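Local coordinates for ribosomal-protein-serine acetyltransferase, putative (Vibrio cholerae O1 biovar eltor, PDB 2FCK) that is of unproven function but probably transfers an acetyl group to the N-terminal serine or alanine of a protein, at residues Asp23-Leu28 with Phe49-Ala54. Sequence-based numbering, arbitrary orientation. Where two conformers were deposited one is given.
Sequences DEAEEL and FSQQEA
This contact joins the first turns of two helices, 25-33 and 51-66, in a GNAT acetyltransferase domain. These are the first two helices of the chain, and they follow the opening strands of the fold, as the α1 and α2 helices of GNAT proteins do. The contact is mostly apolar. It rests on Ala25, Ala54 and Leu28, all buried.

The two alanines meet methyl to methyl, with Ala25 CB 4.0 Å from Ala54 CB. Such small side chains let the backbones come close: Ala25 CA and Ala54 CA are 5.2 Å apart. The methyl of Ala54 also rests on the carbonyl of Ala25, with CB 3.6 Å from Ala25 O.

Leu28 lies one turn further along its helix. Its CG is anti to the backbone N (chi1 177°), which carries the branch toward helix 51-66, where CD2 lies 4.1 Å from Ala54 CB. Ala54 therefore touches both Ala25 and Leu28. Phe49 precedes the second helix, and its CZ approaches Leu28 CG at 4.5 Å. Phe57 and Ile58 of helix 51-66 and Trp44 also pack on Leu28.

Gln51 borders the contact on an exposed side. Its chain is extended as far as CD, and CG lies against the Ala25 methyl at 3.9 Å. The amide oxygen lies by the residue after Ala25, with OE1 in van der Waals range of Glu26 CB at 3.7 Å.

The start of helix 51-66 is capped from within. Ser50 is the N-cap residue, and its OG accepts a bent hydrogen bond from Glu53 N, 3.1 Å long with an N-H...O angle of 141°.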
loop_
_atom_site.group_PDB
_atom_site.type_symbol
_atom_site.label_atom_id
_atom_site.label_comp_id
_atom_site.label_asym_id
_atom_site.label_seq_id
_atom_site.Cartn_x
_atom_site.Cartn_y
_atom_site.Cartn_z
ATOM N N ASP A 23 -10.277 -0.487 29.430
ATOM C CA ASP A 23 -9.848 -0.651 30.793
ATOM C C ASP A 23 -8.345 -0.888 30.972
ATOM O O ASP A 23 -7.903 -1.037 32.106
ATOM C CB ASP A 23 -10.617 -1.794 31.447
ATOM C CG ASP A 23 -12.088 -1.465 31.654
ATOM O OD1 ASP A 23 -12.462 -0.271 31.831
ATOM O OD2 ASP A 23 -12.889 -2.424 31.656
ATOM N N GLU A 24 -7.578 -0.937 29.881
ATOM C CA GLU A 24 -6.133 -1.286 29.941
ATOM C C GLU A 24 -5.204 -0.102 29.620
ATOM O O GLU A 24 -4.017 -0.272 29.317
ATOM C CB GLU A 24 -5.840 -2.482 29.039
ATOM C CG GLU A 24 -6.562 -3.726 29.510
ATOM C CD GLU A 24 -6.401 -4.922 28.595
ATOM O OE1 GLU A 24 -6.447 -4.792 27.360
ATOM O OE2 GLU A 24 -6.248 -6.037 29.127
ATOM N N ALA A 25 -5.746 1.101 29.745
ATOM C CA ALA A 25 -4.973 2.314 29.478
ATOM C C ALA A 25 -3.745 2.417 30.386
ATOM O O ALA A 25 -2.651 2.766 29.918
ATOM C CB ALA A 25 -5.842 3.531 29.644
ATOM N N GLU A 26 -3.944 2.102 31.664
ATOM C CA GLU A 26 -2.877 2.063 32.653
ATOM C C GLU A 26 -1.735 1.127 32.226
ATOM O O GLU A 26 -0.557 1.496 32.349
ATOM C CB GLU A 26 -3.454 1.716 34.032
ATOM C CG GLU A 26 -2.526 1.021 35.022
ATOM C CD GLU A 26 -3.138 0.916 36.432
ATOM O OE1 GLU A 26 -3.232 -0.222 36.956
ATOM O OE2 GLU A 26 -3.537 1.972 36.986
ATOM N N GLU A 27 -2.099 -0.063 31.740
ATOM C CA GLU A 27 -1.161 -1.063 31.256
ATOM C C GLU A 27 -0.352 -0.565 30.046
ATOM O O GLU A 27 0.836 -0.854 29.907
ATOM C CB GLU A 27 -1.908 -2.348 30.889
ATOM C CG GLU A 27 -2.369 -3.170 32.103
ATOM C CD GLU A 27 -3.715 -2.740 32.709
ATOM O OE1 GLU A 27 -4.139 -1.563 32.573
ATOM O OE2 GLU A 27 -4.348 -3.604 33.353
ATOM N N LEU A 28 -1.007 0.194 29.174
ATOM C CA LEU A 28 -0.328 0.752 28.001
ATOM C C LEU A 28 0.640 1.871 28.429
ATOM O O LEU A 28 1.747 1.989 27.901
ATOM C CB LEU A 28 -1.359 1.270 26.998
ATOM C CG LEU A 28 -0.764 1.939 25.743
ATOM C CD1 LEU A 28 0.167 0.991 25.001
ATOM C CD2 LEU A 28 -1.873 2.454 24.809
ATOM N N PHE A 49 3.147 11.760 28.333
ATOM C CA PHE A 49 2.233 10.754 27.790
ATOM C C PHE A 49 1.160 10.366 28.802
ATOM O O PHE A 49 1.425 9.666 29.790
ATOM C CB PHE A 49 2.988 9.517 27.320
ATOM C CG PHE A 49 2.092 8.371 26.941
ATOM C CD1 PHE A 49 1.146 8.514 25.924
ATOM C CD2 PHE A 49 2.194 7.147 27.595
ATOM C CE1 PHE A 49 0.310 7.467 25.558
ATOM C CE2 PHE A 49 1.362 6.083 27.234
ATOM C CZ PHE A 49 0.412 6.251 26.208
ATOM N N SER A 50 -0.055 10.828 28.536
ATOM C CA SER A 50 -1.149 10.736 29.501
ATOM C C SER A 50 -1.907 9.415 29.391
ATOM O O SER A 50 -1.979 8.830 28.316
ATOM C CB SER A 50 -2.114 11.912 29.283
ATOM O OG SER A 50 -2.248 12.214 27.893
ATOM N N GLN A 51 -2.490 8.962 30.499
ATOM C CA GLN A 51 -3.477 7.893 30.443
ATOM C C GLN A 51 -4.654 8.244 29.527
ATOM O O GLN A 51 -5.214 7.362 28.879
ATOM C CB GLN A 51 -3.971 7.520 31.833
ATOM C CG GLN A 51 -5.231 6.662 31.804
ATOM C CD GLN A 51 -5.508 5.973 33.112
ATOM O OE1 GLN A 51 -4.691 5.188 33.597
ATOM N NE2 GLN A 51 -6.678 6.243 33.689
ATOM N N GLN A 52 -5.022 9.527 29.458
ATOM C CA GLN A 52 -6.054 9.962 28.517
ATOM C C GLN A 52 -5.599 9.845 27.063
ATOM O O GLN A 52 -6.391 9.516 26.175
ATOM C CB GLN A 52 -6.539 11.384 28.831
ATOM C CG GLN A 52 -7.939 11.647 28.300
ATOM C CD GLN A 52 -8.445 13.048 28.603
ATOM O OE1 GLN A 52 -7.793 14.048 28.271
ATOM N NE2 GLN A 52 -9.627 13.129 29.217
ATOM N N GLU A 53 -4.321 10.117 26.820
ATOM C CA GLU A 53 -3.706 9.826 25.525
ATOM C C GLU A 53 -3.699 8.320 25.219
ATOM O O GLU A 53 -3.986 7.918 24.098
ATOM C CB GLU A 53 -2.295 10.405 25.443
ATOM C CG GLU A 53 -2.188 11.619 24.523
ATOM C CD GLU A 53 -2.430 11.261 23.042
ATOM O OE1 GLU A 53 -2.616 12.198 22.216
ATOM O OE2 GLU A 53 -2.447 10.045 22.701
ATOM N N ALA A 54 -3.413 7.511 26.234
ATOM C CA ALA A 54 -3.480 6.043 26.115
ATOM C C ALA A 54 -4.918 5.607 25.748
ATOM O O ALA A 54 -5.126 4.864 24.784
ATOM C CB ALA A 54 -3.017 5.380 27.415
#